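Local coordinates for hydroxynitrile lyase (Passiflora edulis, PDB 5XZT), which cleaves cyanohydrins into a carbonyl compound and hydrogen cyanide, and forms a homodimer of stress-responsive A/B barrel domains, at the interface of chains A and B. Coordinates in Å, arbitrary orientation; residue numbers count along the deposited sequence, not the author numbering. Chains: chain A/B, Hydroxynitrile lyase.

Contact 1: the interface of chains A and B. Residues chain A 98-101; chain B 57-59, 61.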
loop_
_atom_site.group_PDB
_atom_site.type_symbol
_atom_site.label_atom_id
_atom_site.label_comp_id
_atom_site.label_asym_id
_atom_site.label_seq_id
_atom_site.Cartn_x
_atom_site.Cartn_y
_atom_site.Cartn_z
ATOM N N ILE A 98 -0.576 4.531 -11.923
ATOM C CA ILE A 98 -0.994 4.738 -10.540
ATOM C C ILE A 98 -2.032 3.687 -10.169
ATOM O O ILE A 98 -2.800 3.231 -11.017
ATOM C CB ILE A 98 -1.552 6.169 -10.330
ATOM C CG1 ILE A 98 -1.747 6.465 -8.833
ATOM C CG2 ILE A 98 -2.832 6.385 -11.121
ATOM C CD1 ILE A 98 -2.260 7.858 -8.547
ATOM N N VAL A 99 -2.001 3.265 -8.914
ATOM C CA VAL A 99 -3.049 2.442 -8.348
ATOM C C VAL A 99 -3.256 2.948 -6.925
ATOM O O VAL A 99 -2.284 3.244 -6.219
ATOM C CB VAL A 99 -2.721 0.932 -8.393
ATOM C CG1 VAL A 99 -1.422 0.612 -7.692
ATOM C CG2 VAL A 99 -3.853 0.115 -7.803
ATOM N N VAL A 100 -4.516 3.051 -6.527
ATOM C CA VAL A 100 -4.871 3.581 -5.220
ATOM C C VAL A 100 -5.932 2.698 -4.576
ATOM O O VAL A 100 -6.936 2.413 -5.203
ATOM C CB VAL A 100 -5.415 5.017 -5.333
ATOM C CG1 VAL A 100 -5.658 5.609 -3.952
ATOM C CG2 VAL A 100 -4.459 5.897 -6.143
ATOM N N LEU A 101 -5.718 2.285 -3.326
ATOM C CA LEU A 101 -6.748 1.607 -2.565
ATOM C C LEU A 101 -7.075 2.409 -1.319
ATOM O O LEU A 101 -6.191 3.034 -0.709
ATOM C CB LEU A 101 -6.364 0.163 -2.205
ATOM C CG LEU A 101 -6.715 -0.888 -3.264
ATOM C CD1 LEU A 101 -5.729 -0.827 -4.417
ATOM C CD2 LEU A 101 -6.730 -2.279 -2.650
ATOM N N ARG B 57 -9.559 4.353 -8.610
ATOM C CA ARG B 57 -8.189 4.158 -9.072
ATOM C C ARG B 57 -7.605 2.821 -8.633
ATOM O O ARG B 57 -6.398 2.632 -8.680
ATOM C CB ARG B 57 -7.325 5.317 -8.564
ATOM C CG ARG B 57 -7.689 6.628 -9.228
ATOM C CD ARG B 57 -6.801 7.781 -8.800
ATOM N NE ARG B 57 -7.193 8.943 -9.584
ATOM C CZ ARG B 57 -8.025 9.891 -9.178
ATOM N NH1 ARG B 57 -8.535 9.886 -7.954
ATOM N NH2 ARG B 57 -8.327 10.868 -10.018
ATOM N N ALA B 58 -8.461 1.882 -8.223
ATOM C CA ALA B 58 -7.987 0.594 -7.707
ATOM C C ALA B 58 -7.623 -0.395 -8.828
ATOM O O ALA B 58 -7.027 -1.420 -8.549
ATOM C CB ALA B 58 -9.017 -0.020 -6.774
ATOM N N ASP B 59 -8.023 -0.101 -10.069
ATOM C CA ASP B 59 -7.622 -0.883 -11.248
ATOM C C ASP B 59 -7.896 -2.381 -11.094
ATOM O O ASP B 59 -7.102 -3.212 -11.526
ATOM C CB ASP B 59 -6.143 -0.616 -11.577
ATOM C CG ASP B 59 -5.744 -1.083 -12.990
ATOM O OD1 ASP B 59 -6.606 -1.145 -13.900
ATOM O OD2 ASP B 59 -4.562 -1.422 -13.173
ATOM N N PHE B 61 -7.945 -4.196 -8.329
ATOM C CA PHE B 61 -7.488 -4.740 -7.047
ATOM C C PHE B 61 -8.582 -4.552 -5.994
ATOM O O PHE B 61 -9.235 -3.513 -5.963
ATOM C CB PHE B 61 -6.204 -4.044 -6.591
ATOM C CG PHE B 61 -4.995 -4.396 -7.418
ATOM C CD1 PHE B 61 -4.355 -5.620 -7.239
ATOM C CD2 PHE B 61 -4.489 -3.521 -8.363
ATOM C CE1 PHE B 61 -3.246 -5.961 -7.990
ATOM C CE2 PHE B 61 -3.367 -3.853 -9.117
ATOM C CZ PHE B 61 -2.745 -5.075 -8.932
HETATM O O HOH W 1 -9.189 3.956 -5.765
HETATM O O HOH W 2 -5.477 3.407 -11.340
HETATM O O HOH W 3 -2.356 0.958 -12.770
#

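Contact 2: the interface of chains A and B. Residues chain A 12, 57-58, 61, 99; chain B 10, 12, 99, 101.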
loop_
_atom_site.group_PDB
_atom_site.type_symbol
_atom_site.label_atom_id
_atom_site.label_comp_id
_atom_site.label_asym_id
_atom_site.label_seq_id
_atom_site.Cartn_x
_atom_site.Cartn_y
_atom_site.Cartn_z
ATOM N N PHE A 12 0.272 3.628 -4.988
ATOM C CA PHE A 12 1.503 3.226 -5.665
ATOM C C PHE A 12 1.569 4.005 -6.991
ATOM O O PHE A 12 0.562 4.121 -7.667
ATOM C CB PHE A 12 1.502 1.743 -6.033
ATOM C CG PHE A 12 1.529 0.771 -4.881
ATOM C CD1 PHE A 12 1.874 1.126 -3.589
ATOM C CD2 PHE A 12 1.236 -0.560 -5.143
ATOM C CE1 PHE A 12 1.894 0.172 -2.576
ATOM C CE2 PHE A 12 1.267 -1.522 -4.141
ATOM C CZ PHE A 12 1.606 -1.154 -2.855
ATOM N N ARG A 57 7.997 -8.156 -7.232
ATOM C CA ARG A 57 6.575 -8.161 -7.580
ATOM C C ARG A 57 5.962 -6.755 -7.622
ATOM O O ARG A 57 4.738 -6.609 -7.578
ATOM C CB ARG A 57 5.800 -9.064 -6.612
ATOM C CG ARG A 57 6.148 -10.544 -6.728
ATOM C CD ARG A 57 5.200 -11.362 -5.886
ATOM N NE ARG A 57 5.448 -12.811 -5.918
ATOM C CZ ARG A 57 4.888 -13.686 -6.762
ATOM N NH1 ARG A 57 4.049 -13.308 -7.730
ATOM N NH2 ARG A 57 5.184 -14.977 -6.640
ATOM N N ALA A 58 6.803 -5.740 -7.793
ATOM C CA ALA A 58 6.341 -4.338 -7.844
ATOM C C ALA A 58 5.767 -3.932 -9.192
ATOM O O ALA A 58 5.131 -2.879 -9.297
ATOM C CB ALA A 58 7.453 -3.396 -7.428
ATOM N N PHE A 61 5.892 -0.347 -10.534
ATOM C CA PHE A 61 5.641 0.741 -9.583
ATOM C C PHE A 61 6.909 0.989 -8.770
ATOM O O PHE A 61 7.593 0.046 -8.363
ATOM C CB PHE A 61 4.445 0.440 -8.683
ATOM C CG PHE A 61 3.146 0.370 -9.418
ATOM C CD1 PHE A 61 2.435 1.523 -9.710
ATOM C CD2 PHE A 61 2.630 -0.854 -9.827
ATOM C CE1 PHE A 61 1.226 1.458 -10.390
ATOM C CE2 PHE A 61 1.428 -0.928 -10.518
ATOM C CZ PHE A 61 0.718 0.232 -10.802
ATOM N N VAL A 99 -2.001 3.265 -8.914
ATOM C CA VAL A 99 -3.049 2.442 -8.348
ATOM C C VAL A 99 -3.256 2.948 -6.925
ATOM O O VAL A 99 -2.284 3.244 -6.219
ATOM C CB VAL A 99 -2.721 0.932 -8.393
ATOM C CG1 VAL A 99 -1.422 0.612 -7.692
ATOM C CG2 VAL A 99 -3.853 0.115 -7.803
ATOM N N ILE B 10 3.700 -3.888 1.535
ATOM C CA ILE B 10 2.331 -3.604 1.140
ATOM C C ILE B 10 1.964 -4.438 -0.067
ATOM O O ILE B 10 2.638 -4.384 -1.088
ATOM C CB ILE B 10 2.127 -2.112 0.804
ATOM C CG1 ILE B 10 2.679 -1.232 1.931
ATOM C CG2 ILE B 10 0.657 -1.825 0.530
ATOM C CD1 ILE B 10 2.035 -1.416 3.273
ATOM N N PHE B 12 -1.244 -5.482 -2.676
ATOM C CA PHE B 12 -2.595 -5.414 -3.224
ATOM C C PHE B 12 -2.856 -6.689 -4.026
ATOM O O PHE B 12 -1.981 -7.142 -4.744
ATOM C CB PHE B 12 -2.805 -4.229 -4.187
ATOM C CG PHE B 12 -2.554 -2.848 -3.604
ATOM C CD1 PHE B 12 -2.618 -2.588 -2.242
ATOM C CD2 PHE B 12 -2.291 -1.787 -4.468
ATOM C CE1 PHE B 12 -2.398 -1.298 -1.754
ATOM C CE2 PHE B 12 -2.091 -0.503 -3.997
ATOM C CZ PHE B 12 -2.138 -0.254 -2.632
ATOM N N VAL B 99 0.246 -7.098 -6.777
ATOM C CA VAL B 99 1.362 -6.162 -6.756
ATOM C C VAL B 99 1.854 -6.045 -5.314
ATOM O O VAL B 99 1.047 -6.002 -4.382
ATOM C CB VAL B 99 0.987 -4.792 -7.374
ATOM C CG1 VAL B 99 -0.140 -4.108 -6.621
ATOM C CG2 VAL B 99 2.195 -3.880 -7.491
ATOM N N LEU B 101 4.893 -3.933 -2.952
ATOM C CA LEU B 101 6.015 -3.023 -2.758
ATOM C C LEU B 101 6.575 -3.171 -1.358
ATOM O O LEU B 101 5.831 -3.366 -0.407
ATOM C CB LEU B 101 5.626 -1.561 -3.002
ATOM C CG LEU B 101 5.866 -1.063 -4.415
ATOM C CD1 LEU B 101 4.801 -1.647 -5.338
ATOM C CD2 LEU B 101 5.842 0.452 -4.490
#

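Contact 3: the interface of chains A and B. Residues chain A 9, 75, 79, 92, 100, 102; chain B 55, 57.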
loop_
_atom_site.group_PDB
_atom_site.type_symbol
_atom_site.label_atom_id
_atom_site.label_comp_id
_atom_site.label_asym_id
_atom_site.label_seq_id
_atom_site.Cartn_x
_atom_site.Cartn_y
_atom_site.Cartn_z
ATOM N N HIS A 9 -5.309 5.034 3.061
ATOM C CA HIS A 9 -5.270 5.450 1.672
ATOM C C HIS A 9 -3.855 5.154 1.228
ATOM O O HIS A 9 -2.908 5.780 1.711
ATOM C CB HIS A 9 -5.599 6.942 1.591
ATOM C CG HIS A 9 -5.421 7.558 0.238
ATOM N ND1 HIS A 9 -6.402 7.533 -0.727
ATOM C CD2 HIS A 9 -4.415 8.298 -0.275
ATOM C CE1 HIS A 9 -5.994 8.206 -1.788
ATOM N NE2 HIS A 9 -4.789 8.681 -1.539
ATOM N N PHE A 75 -11.865 11.898 4.598
ATOM C CA PHE A 75 -11.156 11.683 3.340
ATOM C C PHE A 75 -11.741 12.495 2.186
ATOM O O PHE A 75 -11.003 13.169 1.453
ATOM C CB PHE A 75 -11.102 10.189 2.961
ATOM C CG PHE A 75 -10.500 9.957 1.611
ATOM C CD1 PHE A 75 -9.137 10.154 1.407
ATOM C CD2 PHE A 75 -11.292 9.616 0.526
ATOM C CE1 PHE A 75 -8.566 9.984 0.154
ATOM C CE2 PHE A 75 -10.726 9.434 -0.731
ATOM C CZ PHE A 75 -9.365 9.622 -0.918
ATOM N N PHE A 79 -10.123 15.350 0.040
ATOM C CA PHE A 79 -9.959 15.118 -1.406
ATOM C C PHE A 79 -10.462 16.299 -2.253
ATOM O O PHE A 79 -9.843 16.656 -3.262
ATOM C CB PHE A 79 -10.663 13.806 -1.801
ATOM C CG PHE A 79 -10.523 13.448 -3.255
ATOM C CD1 PHE A 79 -11.440 13.928 -4.184
ATOM C CD2 PHE A 79 -9.476 12.642 -3.697
ATOM C CE1 PHE A 79 -11.314 13.621 -5.534
ATOM C CE2 PHE A 79 -9.351 12.330 -5.053
ATOM C CZ PHE A 79 -10.266 12.826 -5.963
ATOM N N PHE A 92 -1.290 13.807 -10.712
ATOM C CA PHE A 92 -1.784 12.792 -11.645
ATOM C C PHE A 92 -1.145 12.864 -13.048
ATOM O O PHE A 92 -0.775 11.819 -13.590
ATOM C CB PHE A 92 -3.315 12.786 -11.704
ATOM C CG PHE A 92 -3.962 12.399 -10.400
ATOM C CD1 PHE A 92 -3.747 11.151 -9.845
ATOM C CD2 PHE A 92 -4.794 13.288 -9.733
ATOM C CE1 PHE A 92 -4.330 10.798 -8.637
ATOM C CE2 PHE A 92 -5.394 12.937 -8.532
ATOM C CZ PHE A 92 -5.158 11.687 -7.985
ATOM N N VAL A 100 -4.516 3.051 -6.527
ATOM C CA VAL A 100 -4.871 3.581 -5.220
ATOM C C VAL A 100 -5.932 2.698 -4.576
ATOM O O VAL A 100 -6.936 2.413 -5.203
ATOM C CB VAL A 100 -5.415 5.017 -5.333
ATOM C CG1 VAL A 100 -5.658 5.609 -3.952
ATOM C CG2 VAL A 100 -4.459 5.897 -6.143
ATOM N N ASN A 102 -8.349 2.393 -0.970
ATOM C CA ASN A 102 -8.858 3.031 0.247
ATOM C C ASN A 102 -9.605 1.959 1.002
ATOM O O ASN A 102 -10.488 1.327 0.430
ATOM C CB ASN A 102 -9.825 4.146 -0.121
ATOM C CG ASN A 102 -9.136 5.313 -0.756
ATOM O OD1 ASN A 102 -8.407 6.034 -0.086
ATOM N ND2 ASN A 102 -9.360 5.515 -2.046
ATOM N N GLU B 55 -13.190 6.429 -4.425
ATOM C CA GLU B 55 -12.176 6.775 -5.425
ATOM C C GLU B 55 -12.067 5.623 -6.426
ATOM O O GLU B 55 -12.134 4.480 -6.017
ATOM C CB GLU B 55 -10.816 7.003 -4.752
ATOM C CG GLU B 55 -9.753 7.592 -5.668
ATOM C CD GLU B 55 -8.497 8.036 -4.932
ATOM O OE1 GLU B 55 -8.357 7.744 -3.725
ATOM O OE2 GLU B 55 -7.641 8.688 -5.565
ATOM N N ARG B 57 -9.559 4.353 -8.610
ATOM C CA ARG B 57 -8.189 4.158 -9.072
ATOM C C ARG B 57 -7.605 2.821 -8.633
ATOM O O ARG B 57 -6.398 2.632 -8.680
ATOM C CB ARG B 57 -7.325 5.317 -8.564
ATOM C CG ARG B 57 -7.689 6.628 -9.228
ATOM C CD ARG B 57 -6.801 7.781 -8.800
ATOM N NE ARG B 57 -7.193 8.943 -9.584
ATOM C CZ ARG B 57 -8.025 9.891 -9.178
ATOM N NH1 ARG B 57 -8.535 9.886 -7.954
ATOM N NH2 ARG B 57 -8.327 10.868 -10.018
HETATM O O HOH W 4 -9.189 3.956 -5.765
HETATM O O HOH W 5 -11.002 3.448 -3.481
#

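Contact 1: the interface of chains A and B
The C-terminal strand 97-104 of chain A, at A:Val99 and A:Val100, meets a loop of chain B that carries B:Arg57, B:Ala58 and B:Phe61. A backbone bond crosses here: the amide N of A:Val100 donates to the carbonyl O of B:Arg57 at 2.9 Å. Next to it, the CB methyl of B:Ala58 lies 3.6 Å from A:Val100 O. Waters extend this pairing on both sides. Water 1 joins A:Val100 O, at 2.8 Å, to the amide N of B:Arg57, while water 2 spans A:Ile98 O and B:Arg57 O, lying 2.9 Å from the latter. B:Arg57 O thus receives both the strand amide and a water. Farther along, water 3 lies between A:Ile98 O and the carboxylate OD2 of B:Asp59, a longer link.

The side chains close around this backbone seam. A:Val100 runs alongside B:Arg57 in the same direction, its CB 3.8 Å from B:Arg57 CB. A:Val99 holds CG1 in the crowded position between backbone N and carbonyl carbon (chi1 57°), which leaves CG2 to touch B:Phe61 CD2 at 3.7 Å. A:Leu101 crosses B:Phe61 at about a right angle, with CD1 3.9 Å from its CB. In the fold, the loop after strand 44-48 of one barrel-family subunit lies against the last strand, 97-104, of the other, and the two-fold repeats this with the chains exchanged.

Contact 2: the interface of chains A and B
Two copies of one phenylalanine, A:Phe12 and B:Phe12, stack on each other from opposite directions on strands 7-15. Their planes differ by 16° and their centroids are 4.2 Å apart. The overlap is offset toward the rims, where CE2 of A:Phe12 lies 3.5 Å from CE2 of B:Phe12. The other face of the A:Phe12 ring takes a CH-pi contact from B:Leu101, whose CD1 methyl is 3.8 Å from the ring centroid. One methyl and one ring thus sandwich A:Phe12; its CG stands anti to the carbonyl carbon (chi1 -67°), which carries the ring into this slot.

Aliphatic groups fill the rim. CG2 of B:Ile10 reaches CZ of A:Phe12 at 3.6 Å, and CG1 of B:Val99 meets the ring edge in its plane, 3.8 Å from CE2 of A:Phe12. A:Val99 CG1 plays the corresponding part at the edge of B:Phe12. Replacement of A:Phe12 by an alanine would probably leave B:Phe12 without its stacking mate and B:Leu101 CD1 facing a gap.

Further apolar contacts come from the chain A loop. CB of A:Ala58 packs on B:Leu101 CD1 at 3.8 Å, and A:Phe61 crosses B:Val99 at about a right angle, CD2 to CG2 at 3.8 Å. The patch gives the homodimer an interlocked hydrophobic centre in which strands and loops of both subunits are packed together.

Contact 3: the interface of chains A and B
B:Glu55 reaches across the interface to A:Asn102, and the polar contacts centre on its carboxylate. Its CG stands anti to the backbone N (chi1 -170°) and the chain beyond is extended, which carries the carboxylate across. A:Asn102 ND2 donates to B:Glu55 OE1 at 3.0 Å, nearly straight (168° at H); the acceptor lies in the amide plane and is approached on its anti side. The amide is oriented from behind by A:His9, whose ND1 donates in the ring plane to A:Asn102 OD1 at 2.6 Å. Water 5 adds a bridge from A:Asn102 ND2 to the backbone O of B:Glu55. At the other oxygen, B:Arg57 NH1 forms a salt bridge with B:Glu55 OE2 at 2.8 Å, which ties the two loop side chains together.

The guanidinium of B:Arg57 also stacks on A:Phe92, planes 14° apart. NH2 lies over the ring face, 4.0 Å from the centroid, in a cation-pi contact.

A:Val100 CG1 adds apolar packing, 3.9 Å from B:Glu55 CD. Aromatic rings flank the charged groups, A:Phe75 CZ 3.5 Å from B:Glu55 OE1 and A:Phe79 CE2 3.9 Å from B:Arg57 NH1.

The site lodges a charged pair from one subunit among the polar and aromatic groups of the other, joining the dimer and linking A:His9 to it.

The contacts form one continuous stretch of the homodimer interface, with C-alpha centres about 10 Å apart for contacts 1 and 2, 8 Å for contacts 1 and 3, and 15 Å for contacts 2 and 3. Contact 1 is the middle piece: it shares A:Val99 with contact 2, and A:Val100 and B:Arg57 with contact 3. Alternating side chains of strand 97-104 thus serve different surroundings, A:Val99 the apolar centre and A:Val100 the charged flank. The two-fold repeats each contact with the chains exchanged, so strand 97-104 and the loop at residues 55-61 of each subunit both take part in the dimer.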